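Local coordinates for peptidase M42 (Thaumarchaeota archaeon SCGC AB-539-E09, PDB 5DS0), which is a TET aminopeptidase of the M42 family that probably cleaves residues from peptide N-termini at a two-metal site within a twelve-subunit assembly, at residues Lys255-Pro260 with Leu330-Asp335; Thr105-Val110 with Glu150-Lys154; Asn272-Phe278 with Thr354-Phe358. All coordinates share one frame; numbering follows the deposited sequence.

Overall arrangement
The three contacts run the length of one subunit. Contact 2 is where a barrel hairpin meets the 150-154 loop, contact 1 joins a strand of the mixed sheet, and the helix after it, to the 255-260 loop, and contact 3 lies at the C-terminal end. Centre to centre, contact 1 is about 38 Å from contact 2 and about 26 Å from contact 3; contacts 2 and 3 have centres about 51 Å apart. In contact 1 the Leu331 side chain is about 11 Å from a cobalt ion of the two-metal site. Helices 333-349 and 352-356, consecutive in sequence, lead from contact 1 to contact 3. Different neighbouring subunits meet contacts 1 and 3; none touches contact 2.

Contact 1 of 3, residues Lys255-Pro260 with Leu330-Asp335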
ATOM      1  N   LYS C 255      30.679 -16.324 -21.112  1.00 46.78           N
ATOM      2  CA  LYS C 255      31.394 -15.071 -21.251  1.00 48.20           C
ATOM      3  C   LYS C 255      31.858 -14.894 -22.682  1.00 45.22           C
ATOM      4  O   LYS C 255      32.318 -15.840 -23.320  1.00 46.06           O
ATOM      5  CB  LYS C 255      32.599 -15.055 -20.310  1.00 52.45           C
ATOM      6  CG  LYS C 255      32.230 -15.207 -18.843  1.00 57.92           C
ATOM      7  CD  LYS C 255      33.405 -14.966 -17.918  1.00 63.94           C
ATOM      8  CE  LYS C 255      32.976 -14.806 -16.467  1.00 68.55           C
ATOM      9  NZ  LYS C 255      32.239 -13.540 -16.189  1.00 73.44           N
HETATM   10  N   MSE C 256      31.738 -13.684 -23.193  1.00 42.77           N
HETATM   11  CA  MSE C 256      32.147 -13.406 -24.556  1.00 41.32           C
HETATM   12  C   MSE C 256      33.640 -13.522 -24.606  1.00 40.91           C
HETATM   13  O   MSE C 256      34.352 -12.933 -23.790  1.00 41.64           O
HETATM   14  CB  MSE C 256      31.691 -12.014 -24.954  1.00 41.42           C
HETATM   15  CG  MSE C 256      32.003 -11.707 -26.405  1.00 41.76           C
HETATM   16 SE   MSE C 256      31.605  -9.820 -26.795  0.81 44.68          SE
HETATM   17  CE  MSE C 256      33.096  -8.894 -25.904  1.00 44.29           C
ATOM     18  N   GLY C 257      34.128 -14.309 -25.557  1.00 40.20           N
ATOM     19  CA  GLY C 257      35.568 -14.487 -25.764  1.00 40.76           C
ATOM     20  C   GLY C 257      36.178 -15.730 -25.148  1.00 40.85           C
ATOM     21  O   GLY C 257      37.325 -16.037 -25.415  1.00 42.39           O
ATOM     22  N   LYS C 258      35.406 -16.458 -24.354  1.00 41.14           N
ATOM     23  CA  LYS C 258      35.873 -17.674 -23.690  1.00 41.52           C
ATOM     24  C   LYS C 258      35.392 -18.941 -24.396  1.00 38.91           C
ATOM     25  O   LYS C 258      35.484 -20.034 -23.850  1.00 38.10           O
ATOM     26  CB  LYS C 258      35.406 -17.677 -22.240  1.00 43.62           C
ATOM     27  CG  LYS C 258      36.052 -16.602 -21.397  1.00 46.94           C
ATOM     28  CD  LYS C 258      37.429 -17.044 -20.940  1.00 51.16           C
ATOM     29  CE  LYS C 258      38.422 -15.890 -20.950  1.00 55.20           C
ATOM     30  NZ  LYS C 258      39.778 -16.394 -20.598  1.00 57.00           N
ATOM     31  N   GLY C 259      34.885 -18.792 -25.614  1.00 37.41           N
ATOM     32  CA  GLY C 259      34.602 -19.940 -26.482  1.00 36.58           C
ATOM     33  C   GLY C 259      33.127 -20.193 -26.677  1.00 35.40           C
ATOM     34  O   GLY C 259      32.311 -19.653 -25.955  1.00 35.06           O
ATOM     35  N   PRO C 260      32.770 -21.022 -27.662  1.00 35.08           N
ATOM     36  CA  PRO C 260      31.368 -21.354 -27.846  1.00 34.59           C
ATOM     37  C   PRO C 260      30.806 -22.072 -26.641  1.00 34.25           C
ATOM     38  O   PRO C 260      31.552 -22.630 -25.837  1.00 34.83           O
ATOM     39  CB  PRO C 260      31.374 -22.289 -29.052  1.00 34.97           C
ATOM     40  CG  PRO C 260      32.766 -22.817 -29.123  1.00 35.80           C
ATOM     41  CD  PRO C 260      33.619 -21.674 -28.669  1.00 36.00           C
ATOM     42  N   LEU C 330      26.765  -7.390 -29.208  1.00 28.93           N
ATOM     43  CA  LEU C 330      28.191  -7.625 -29.460  1.00 29.73           C
ATOM     44  C   LEU C 330      28.495  -9.101 -29.368  1.00 30.06           C
ATOM     45  O   LEU C 330      27.961  -9.781 -28.509  1.00 29.75           O
ATOM     46  CB  LEU C 330      29.029  -6.905 -28.418  1.00 30.19           C
ATOM     47  CG  LEU C 330      28.799  -5.405 -28.310  1.00 30.53           C
ATOM     48  CD1 LEU C 330      29.438  -4.868 -27.047  1.00 31.27           C
ATOM     49  CD2 LEU C 330      29.361  -4.702 -29.530  1.00 30.80           C
ATOM     50  N   LEU C 331      29.364  -9.591 -30.244  1.00 30.98           N
ATOM     51  CA  LEU C 331      29.902 -10.943 -30.085  1.00 31.70           C
ATOM     52  C   LEU C 331      31.360 -11.019 -30.527  1.00 32.04           C
ATOM     53  O   LEU C 331      31.836 -10.130 -31.216  1.00 31.49           O
ATOM     54  CB  LEU C 331      29.030 -11.979 -30.817  1.00 31.73           C
ATOM     55  CG  LEU C 331      28.790 -11.864 -32.319  1.00 32.04           C
ATOM     56  CD1 LEU C 331      30.028 -12.233 -33.120  1.00 33.14           C
ATOM     57  CD2 LEU C 331      27.663 -12.785 -32.717  1.00 31.97           C
ATOM     58  N   SER C 332      32.033 -12.098 -30.126  1.00 32.83           N
ATOM     59  CA  SER C 332      33.452 -12.307 -30.424  1.00 33.90           C
ATOM     60  C   SER C 332      33.651 -13.078 -31.732  1.00 34.04           C
ATOM     61  O   SER C 332      33.090 -14.151 -31.915  1.00 33.71           O
ATOM     62  CB  SER C 332      34.104 -13.075 -29.285  1.00 34.46           C
ATOM     63  OG  SER C 332      35.346 -13.633 -29.675  1.00 36.96           O
ATOM     64  N   LEU C 333      34.460 -12.538 -32.635  1.00 35.05           N
ATOM     65  CA  LEU C 333      34.774 -13.225 -33.889  1.00 35.57           C
ATOM     66  C   LEU C 333      35.589 -14.483 -33.652  1.00 36.93           C
ATOM     67  O   LEU C 333      35.513 -15.427 -34.434  1.00 37.21           O
ATOM     68  CB  LEU C 333      35.528 -12.310 -34.840  1.00 36.19           C
ATOM     69  CG  LEU C 333      34.688 -11.133 -35.312  1.00 36.37           C
ATOM     70  CD1 LEU C 333      35.537 -10.233 -36.185  1.00 37.76           C
ATOM     71  CD2 LEU C 333      33.447 -11.593 -36.070  1.00 35.89           C
ATOM     72  N   LYS C 334      36.373 -14.482 -32.577  1.00 38.08           N
ATOM     73  CA  LYS C 334      37.132 -15.639 -32.174  1.00 38.81           C
ATOM     74  C   LYS C 334      36.210 -16.781 -31.739  1.00 38.33           C
ATOM     75  O   LYS C 334      36.420 -17.922 -32.154  1.00 38.54           O
ATOM     76  CB  LYS C 334      38.072 -15.266 -31.047  1.00 40.20           C
ATOM     77  CG  LYS C 334      39.057 -16.358 -30.694  1.00 41.79           C
ATOM     78  CD  LYS C 334      39.751 -16.056 -29.385  1.00 43.80           C
ATOM     79  CE  LYS C 334      40.637 -17.223 -28.994  1.00 46.08           C
ATOM     80  NZ  LYS C 334      41.129 -17.094 -27.588  1.00 48.07           N
ATOM     81  N   ASP C 335      35.215 -16.484 -30.905  1.00 37.93           N
ATOM     82  CA  ASP C 335      34.226 -17.490 -30.500  1.00 38.41           C
ATOM     83  C   ASP C 335      33.540 -18.095 -31.728  1.00 37.32           C
ATOM     84  O   ASP C 335      33.348 -19.309 -31.818  1.00 36.85           O
ATOM     85  CB  ASP C 335      33.131 -16.878 -29.620  1.00 40.21           C
ATOM     86  CG  ASP C 335      33.595 -16.532 -28.197  1.00 43.13           C
ATOM     87  OD1 ASP C 335      34.673 -17.010 -27.760  1.00 47.05           O
ATOM     88  OD2 ASP C 335      32.849 -15.765 -27.509  1.00 44.16           O
TER
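Asp335 takes two backbone N-H groups of the 255-260 loop, one on each carboxylate oxygen. Gly257 N reaches Asp335 OD2 at 2.8 Å, close to straight at 161° and on the syn side of the carboxylate. Gly259 N reaches Asp335 OD1, also at 2.8 Å, but along a more bent path and from above the carboxylate plane. Gripped at both oxygens, the group is fixed in rotation, and its position in the first turn of a helix would probably favour the charged form.

The loop begins with a type II beta turn, Lys255 to Lys258, with Gly257 in its third position, where phi is positive. Across the contact, strand 329-332 passes directly into helix 333-349: Ser332 is the N-cap, its OG accepting from Asp335 N at 3.1 Å. The third residue of the helix thus spends its backbone N-H on the cap and its side chain on the loop.

Apolar contact comes from Met256, present as selenomethionine. With CG anti to the backbone N (chi1 -176°), its chain runs along the strand, from Ser332 back toward Leu330: Met256 CG lies 3.8 Å from Ser332 CB, and Met256 SE, beyond, is 4.2 Å from Leu330 CB. Gly141 of a neighbouring subunit also packs on Met256.

Contact 2 of 3, residues Thr105-Val110 with Glu150-Lys154; sequences TCKGMV and ESGVK
A tight beta hairpin of the six-stranded barrel, the domain that M42 aminopeptidases typically use for dimerization, brings Thr105, Lys107 and Val110 against the chain that leaves helix 145-150. Strands 100-105 and 108-115 are joined through a type I turn from Thr105 to Gly108, closed by backbone bonds in both directions between these two residues. Across from it, Gly152 is the first residue to leave helical geometry, with phi at 108°. Having no side chain, it can lie close to the turn, near Lys107 CG and Thr105 OG1.

Thr105 both braces the hairpin and meets the other segment. Thr105 OG1 sits between the backbone N and the carbonyl carbon (chi1 64°) and donates to Gly108 O at 2.7 Å, in the carbonyl plane and on a lone pair. That oxygen also accepts from Thr105 N, so the two bonds tie the two ends of the turn together. The methyl Thr105 CG2 is turned to the other segment, lying 3.8 Å from Val153 CG2, while Thr105 CB is 3.4 Å from Gly152 O.

Ser151 O lies 3.6 Å from Lys107 CB and 3.7 Å from Val110 CG2, and Thr105 OG1 also comes within 3.4 Å of it. The same Val110 methyl, CG2, comes within 4.1 Å of Ser151 CB; Ser151 OG turns back instead to bond Ala148 O in the helix. Ile140, from a loop, packs on both Val110 and Ser151.

Lys107 supplies the polar link between the segments. Its chain, extended beyond CG, runs alongside the backbone of Ser151 and Glu150 and ends with Lys107 NZ 2.9 Å from Glu150 O, the donor tilted 32° from the carbonyl plane.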
ATOM      1  N   THR C 105       7.562  -0.719 -46.860  1.00 43.42           N
ATOM      2  CA  THR C 105       6.287  -0.510 -47.534  1.00 44.84           C
ATOM      3  C   THR C 105       6.389  -0.971 -48.976  1.00 46.11           C
ATOM      4  O   THR C 105       7.464  -1.359 -49.434  1.00 46.37           O
ATOM      5  CB  THR C 105       5.885   0.982 -47.525  1.00 44.81           C
ATOM      6  OG1 THR C 105       6.829   1.748 -48.277  1.00 44.51           O
ATOM      7  CG2 THR C 105       5.834   1.507 -46.108  1.00 43.74           C
ATOM      8  N   CYS C 106       5.262  -0.938 -49.682  1.00 46.92           N
ATOM      9  CA  CYS C 106       5.254  -1.174 -51.126  1.00 48.29           C
ATOM     10  C   CYS C 106       6.098  -0.120 -51.888  1.00 48.96           C
ATOM     11  O   CYS C 106       6.619  -0.405 -52.960  1.00 50.22           O
ATOM     12  CB  CYS C 106       3.807  -1.206 -51.650  1.00 49.00           C
ATOM     13  SG  CYS C 106       2.822   0.246 -51.199  1.00 47.85           S
ATOM     14  N   LYS C 107       6.245   1.080 -51.328  1.00 49.19           N
ATOM     15  CA  LYS C 107       7.069   2.133 -51.937  1.00 49.76           C
ATOM     16  C   LYS C 107       8.534   2.117 -51.510  1.00 48.52           C
ATOM     17  O   LYS C 107       9.303   2.958 -51.964  1.00 48.73           O
ATOM     18  CB  LYS C 107       6.482   3.504 -51.618  1.00 50.79           C
ATOM     19  CG  LYS C 107       5.084   3.690 -52.180  1.00 53.70           C
ATOM     20  CD  LYS C 107       4.667   5.149 -52.164  1.00 56.25           C
ATOM     21  CE  LYS C 107       3.279   5.304 -52.763  1.00 58.78           C
ATOM     22  NZ  LYS C 107       2.705   6.664 -52.544  1.00 59.54           N
ATOM     23  N   GLY C 108       8.920   1.178 -50.647  1.00 46.85           N
ATOM     24  CA  GLY C 108      10.301   1.079 -50.175  1.00 45.55           C
ATOM     25  C   GLY C 108      10.462   1.313 -48.684  1.00 43.80           C
ATOM     26  O   GLY C 108       9.492   1.337 -47.933  1.00 43.33           O
HETATM   27  N   MSE C 109      11.704   1.515 -48.263  1.00 43.43           N
HETATM   28  CA  MSE C 109      12.041   1.684 -46.849  1.00 42.21           C
HETATM   29  C   MSE C 109      11.634   3.036 -46.352  1.00 40.84           C
HETATM   30  O   MSE C 109      11.935   4.050 -46.953  1.00 40.95           O
HETATM   31  CB  MSE C 109      13.543   1.536 -46.622  1.00 43.21           C
HETATM   32  CG  MSE C 109      14.079   0.154 -46.982  1.00 45.90           C
HETATM   33 SE   MSE C 109      13.221  -1.310 -45.949  0.82 52.10          SE
HETATM   34  CE  MSE C 109      13.963  -2.838 -46.944  1.00 51.80           C
ATOM     35  N   VAL C 110      10.950   3.055 -45.221  1.00 40.51           N
ATOM     36  CA  VAL C 110      10.553   4.294 -44.571  1.00 40.74           C
ATOM     37  C   VAL C 110      11.103   4.332 -43.149  1.00 39.39           C
ATOM     38  O   VAL C 110      10.828   3.447 -42.352  1.00 38.15           O
ATOM     39  CB  VAL C 110       9.028   4.402 -44.501  1.00 41.65           C
ATOM     40  CG1 VAL C 110       8.608   5.648 -43.722  1.00 41.93           C
ATOM     41  CG2 VAL C 110       8.437   4.408 -45.905  1.00 41.94           C
ATOM     42  N   GLU C 150       0.979   8.597 -47.913  1.00 59.36           N
ATOM     43  CA  GLU C 150       1.832   8.897 -49.073  1.00 61.82           C
ATOM     44  C   GLU C 150       3.162   8.155 -49.071  1.00 59.41           C
ATOM     45  O   GLU C 150       3.710   7.856 -50.119  1.00 59.56           O
ATOM     46  CB  GLU C 150       2.104  10.395 -49.186  1.00 65.77           C
ATOM     47  CG  GLU C 150       0.980  11.168 -49.856  1.00 71.21           C
ATOM     48  CD  GLU C 150       1.114  12.677 -49.660  1.00 77.05           C
ATOM     49  OE1 GLU C 150       2.259  13.191 -49.514  1.00 80.84           O
ATOM     50  OE2 GLU C 150       0.059  13.358 -49.626  1.00 81.00           O
ATOM     51  N   SER C 151       3.679   7.855 -47.894  1.00 57.37           N
ATOM     52  CA  SER C 151       4.909   7.087 -47.766  1.00 56.65           C
ATOM     53  C   SER C 151       4.740   5.606 -48.132  1.00 53.97           C
ATOM     54  O   SER C 151       5.729   4.918 -48.361  1.00 53.32           O
ATOM     55  CB  SER C 151       5.376   7.169 -46.326  1.00 57.93           C
ATOM     56  OG  SER C 151       4.535   6.347 -45.537  1.00 58.05           O
ATOM     57  N   GLY C 152       3.504   5.119 -48.145  1.00 52.07           N
ATOM     58  CA  GLY C 152       3.199   3.762 -48.584  1.00 52.29           C
ATOM     59  C   GLY C 152       2.800   2.793 -47.482  1.00 52.01           C
ATOM     60  O   GLY C 152       2.523   1.615 -47.737  1.00 52.18           O
ATOM     61  N   VAL C 153       2.737   3.296 -46.261  1.00 51.97           N
ATOM     62  CA  VAL C 153       2.510   2.463 -45.090  1.00 51.31           C
ATOM     63  C   VAL C 153       1.106   1.873 -45.063  1.00 50.76           C
ATOM     64  O   VAL C 153       0.118   2.558 -45.304  1.00 50.84           O
ATOM     65  CB  VAL C 153       2.734   3.275 -43.789  1.00 51.82           C
ATOM     66  CG1 VAL C 153       2.667   2.379 -42.554  1.00 51.52           C
ATOM     67  CG2 VAL C 153       4.071   3.995 -43.817  1.00 51.81           C
ATOM     68  N   LYS C 154       1.042   0.591 -44.750  1.00 50.70           N
ATOM     69  CA  LYS C 154      -0.222  -0.110 -44.612  1.00 52.05           C
ATOM     70  C   LYS C 154      -0.181  -0.974 -43.362  1.00 49.02           C
ATOM     71  O   LYS C 154       0.889  -1.427 -42.946  1.00 49.32           O
ATOM     72  CB  LYS C 154      -0.496  -0.992 -45.857  1.00 54.80           C
ATOM     73  CG  LYS C 154      -0.954  -0.267 -47.189  1.00 57.17           C
ATOM     74  CD  LYS C 154      -2.467  -0.134 -47.381  1.00 60.12           C
ATOM     75  CE  LYS C 154      -2.793   0.734 -48.603  1.00 62.29           C
ATOM     76  NZ  LYS C 154      -4.250   0.754 -48.922  1.00 62.85           N
TER

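Contact 3 of 3, residues Asn272-Phe278 with Thr354-Phe358; sequences NQPLKEF and TVEGF
Phe358 O, one residue short of the C-terminus, is gripped by two donors: Asn272 ND2 of the same chain and Arg24 NH2 of a neighbouring subunit. The bond from Asn272 ND2 to Phe358 O is 2.9 Å long and almost straight at 174°; the oxygen lies in the plane of the amide, whereas the donor stands above the plane of the carbonyl. A chi1 of 172° sets Asn272 CG opposite the backbone N, bringing the amide to this carbonyl. Its other end caps helix 273-285, Asn272 OD1 accepting from Leu275 N at 2.7 Å. Held at both ends, the amide cannot readily flip.

The Phe358 ring fills the angle between this helix start and helix 352-356. Thr354 O stands 3.4 Å above the centre of one face. Over the opposite face, Leu275 CB makes a CH-pi contact 4.2 Å from the Phe358 ring centroid. Pro274 CB touches Phe358 CD1 at 3.7 Å. At its far end the ring turns an edge to the face of Phe278 in a T-shaped stack, centroids 5.5 Å apart and planes at 63°.

The tail is therefore anchored twice, by an apolar ring and by a carbonyl that also accepts from Arg24 of the neighbouring subunit, which probably couples its position to the assembly.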
ATOM      1  N   ASN C 272      20.089 -34.924 -25.437  1.00 30.17           N
ATOM      2  CA  ASN C 272      20.543 -36.304 -25.399  1.00 30.54           C
ATOM      3  C   ASN C 272      21.906 -36.355 -24.722  1.00 30.94           C
ATOM      4  O   ASN C 272      22.816 -35.621 -25.092  1.00 29.54           O
ATOM      5  CB  ASN C 272      20.637 -36.866 -26.817  1.00 31.21           C
ATOM      6  CG  ASN C 272      21.289 -38.248 -26.862  1.00 31.96           C
ATOM      7  OD1 ASN C 272      22.519 -38.377 -26.939  1.00 32.52           O
ATOM      8  ND2 ASN C 272      20.471 -39.278 -26.891  1.00 31.88           N
ATOM      9  N   GLN C 273      22.034 -37.212 -23.718  1.00 32.18           N
ATOM     10  CA  GLN C 273      23.223 -37.192 -22.877  1.00 33.65           C
ATOM     11  C   GLN C 273      24.480 -37.761 -23.554  1.00 35.32           C
ATOM     12  O   GLN C 273      25.541 -37.143 -23.482  1.00 36.10           O
ATOM     13  CB  GLN C 273      22.941 -37.858 -21.538  1.00 33.89           C
ATOM     14  CG  GLN C 273      21.992 -37.048 -20.665  1.00 33.75           C
ATOM     15  CD  GLN C 273      22.566 -35.682 -20.295  1.00 33.67           C
ATOM     16  OE1 GLN C 273      23.553 -35.592 -19.571  1.00 33.32           O
ATOM     17  NE2 GLN C 273      21.936 -34.614 -20.779  1.00 33.70           N
ATOM     18  N   PRO C 274      24.370 -38.924 -24.220  1.00 36.75           N
ATOM     19  CA  PRO C 274      25.493 -39.396 -25.039  1.00 37.66           C
ATOM     20  C   PRO C 274      26.026 -38.363 -26.037  1.00 38.34           C
ATOM     21  O   PRO C 274      27.234 -38.224 -26.191  1.00 39.63           O
ATOM     22  CB  PRO C 274      24.891 -40.586 -25.784  1.00 37.61           C
ATOM     23  CG  PRO C 274      23.884 -41.130 -24.832  1.00 37.27           C
ATOM     24  CD  PRO C 274      23.323 -39.957 -24.090  1.00 36.74           C
ATOM     25  N   LEU C 275      25.122 -37.657 -26.719  1.00 39.02           N
ATOM     26  CA  LEU C 275      25.506 -36.639 -27.691  1.00 38.64           C
ATOM     27  C   LEU C 275      26.187 -35.463 -27.000  1.00 39.40           C
ATOM     28  O   LEU C 275      27.160 -34.921 -27.523  1.00 40.36           O
ATOM     29  CB  LEU C 275      24.295 -36.143 -28.476  1.00 37.94           C
ATOM     30  CG  LEU C 275      24.532 -34.970 -29.451  1.00 38.20           C
ATOM     31  CD1 LEU C 275      25.642 -35.265 -30.443  1.00 38.52           C
ATOM     32  CD2 LEU C 275      23.249 -34.621 -30.199  1.00 37.90           C
ATOM     33  N   LYS C 276      25.693 -35.079 -25.825  1.00 39.88           N
ATOM     34  CA  LYS C 276      26.336 -34.027 -25.052  1.00 41.44           C
ATOM     35  C   LYS C 276      27.780 -34.406 -24.731  1.00 41.95           C
ATOM     36  O   LYS C 276      28.689 -33.604 -24.928  1.00 40.86           O
ATOM     37  CB  LYS C 276      25.574 -33.750 -23.750  1.00 42.91           C
ATOM     38  CG  LYS C 276      26.166 -32.619 -22.914  1.00 43.96           C
ATOM     39  CD  LYS C 276      25.574 -32.559 -21.521  1.00 45.36           C
ATOM     40  CE  LYS C 276      26.235 -33.544 -20.563  1.00 48.07           C
ATOM     41  NZ  LYS C 276      25.592 -33.471 -19.214  1.00 48.50           N
ATOM     42  N   GLU C 277      27.978 -35.622 -24.232  1.00 43.62           N
ATOM     43  CA  GLU C 277      29.305 -36.084 -23.857  1.00 45.89           C
ATOM     44  C   GLU C 277      30.213 -36.119 -25.087  1.00 44.01           C
ATOM     45  O   GLU C 277      31.398 -35.784 -25.009  1.00 43.93           O
ATOM     46  CB  GLU C 277      29.244 -37.462 -23.166  1.00 49.65           C
ATOM     47  CG  GLU C 277      28.489 -37.502 -21.843  1.00 54.48           C
ATOM     48  CD  GLU C 277      28.930 -36.440 -20.807  1.00 62.38           C
ATOM     49  OE1 GLU C 277      30.112 -35.972 -20.824  1.00 68.19           O
ATOM     50  OE2 GLU C 277      28.081 -36.060 -19.948  1.00 66.75           O
ATOM     51  N   PHE C 278      29.642 -36.520 -26.214  1.00 40.94           N
ATOM     52  CA  PHE C 278      30.359 -36.583 -27.469  1.00 40.80           C
ATOM     53  C   PHE C 278      30.928 -35.227 -27.859  1.00 39.90           C
ATOM     54  O   PHE C 278      32.116 -35.103 -28.169  1.00 41.20           O
ATOM     55  CB  PHE C 278      29.412 -37.103 -28.549  1.00 41.24           C
ATOM     56  CG  PHE C 278      29.974 -37.072 -29.948  1.00 41.94           C
ATOM     57  CD1 PHE C 278      30.849 -38.060 -30.389  1.00 42.33           C
ATOM     58  CD2 PHE C 278      29.598 -36.067 -30.839  1.00 41.70           C
ATOM     59  CE1 PHE C 278      31.350 -38.039 -31.680  1.00 43.05           C
ATOM     60  CE2 PHE C 278      30.098 -36.043 -32.133  1.00 42.16           C
ATOM     61  CZ  PHE C 278      30.974 -37.031 -32.553  1.00 42.94           C
ATOM     62  N   THR C 354      28.246 -44.261 -34.492  1.00 50.65           N
ATOM     63  CA  THR C 354      28.269 -43.303 -33.382  1.00 49.10           C
ATOM     64  C   THR C 354      26.873 -42.764 -33.076  1.00 48.57           C
ATOM     65  O   THR C 354      26.483 -42.672 -31.912  1.00 50.28           O
ATOM     66  CB  THR C 354      29.196 -42.108 -33.686  1.00 48.31           C
ATOM     67  OG1 THR C 354      30.516 -42.576 -33.978  1.00 48.47           O
ATOM     68  CG2 THR C 354      29.278 -41.169 -32.505  1.00 48.25           C
ATOM     69  N   VAL C 355      26.133 -42.426 -34.127  1.00 46.91           N
ATOM     70  CA  VAL C 355      24.802 -41.851 -33.999  1.00 46.80           C
ATOM     71  C   VAL C 355      23.773 -42.843 -33.458  1.00 49.10           C
ATOM     72  O   VAL C 355      22.927 -42.477 -32.635  1.00 50.86           O
ATOM     73  CB  VAL C 355      24.316 -41.285 -35.347  1.00 46.98           C
ATOM     74  CG1 VAL C 355      22.862 -40.828 -35.275  1.00 46.65           C
ATOM     75  CG2 VAL C 355      25.205 -40.125 -35.779  1.00 46.28           C
ATOM     76  N   GLU C 356      23.828 -44.091 -33.902  1.00 50.92           N
ATOM     77  CA  GLU C 356      22.946 -45.112 -33.341  1.00 53.61           C
ATOM     78  C   GLU C 356      23.291 -45.370 -31.871  1.00 52.95           C
ATOM     79  O   GLU C 356      22.403 -45.696 -31.080  1.00 54.94           O
ATOM     80  CB  GLU C 356      23.001 -46.406 -34.159  1.00 56.41           C
ATOM     81  CG  GLU C 356      22.371 -46.255 -35.536  1.00 59.45           C
ATOM     82  CD  GLU C 356      22.430 -47.517 -36.385  1.00 63.77           C
ATOM     83  OE1 GLU C 356      23.448 -48.260 -36.311  1.00 65.51           O
ATOM     84  OE2 GLU C 356      21.460 -47.755 -37.152  1.00 67.46           O
ATOM     85  N   GLY C 357      24.566 -45.198 -31.508  1.00 50.55           N
ATOM     86  CA  GLY C 357      25.015 -45.333 -30.119  1.00 49.14           C
ATOM     87  C   GLY C 357      24.480 -44.279 -29.154  1.00 48.39           C
ATOM     88  O   GLY C 357      24.615 -44.419 -27.946  1.00 47.85           O
ATOM     89  N   PHE C 358      23.902 -43.200 -29.678  1.00 47.12           N
ATOM     90  CA  PHE C 358      23.315 -42.144 -28.839  1.00 45.77           C
ATOM     91  C   PHE C 358      21.939 -42.508 -28.301  1.00 48.78           C
ATOM     92  O   PHE C 358      21.474 -41.928 -27.337  1.00 48.90           O
ATOM     93  CB  PHE C 358      23.173 -40.849 -29.639  1.00 42.55           C
ATOM     94  CG  PHE C 358      24.476 -40.234 -30.069  1.00 39.28           C
ATOM     95  CD1 PHE C 358      25.647 -40.441 -29.352  1.00 38.65           C
ATOM     96  CD2 PHE C 358      24.509 -39.396 -31.172  1.00 37.33           C
ATOM     97  CE1 PHE C 358      26.826 -39.846 -29.746  1.00 37.36           C
ATOM     98  CE2 PHE C 358      25.687 -38.805 -31.579  1.00 36.14           C
ATOM     99  CZ  PHE C 358      26.846 -39.031 -30.862  1.00 36.60           C
TER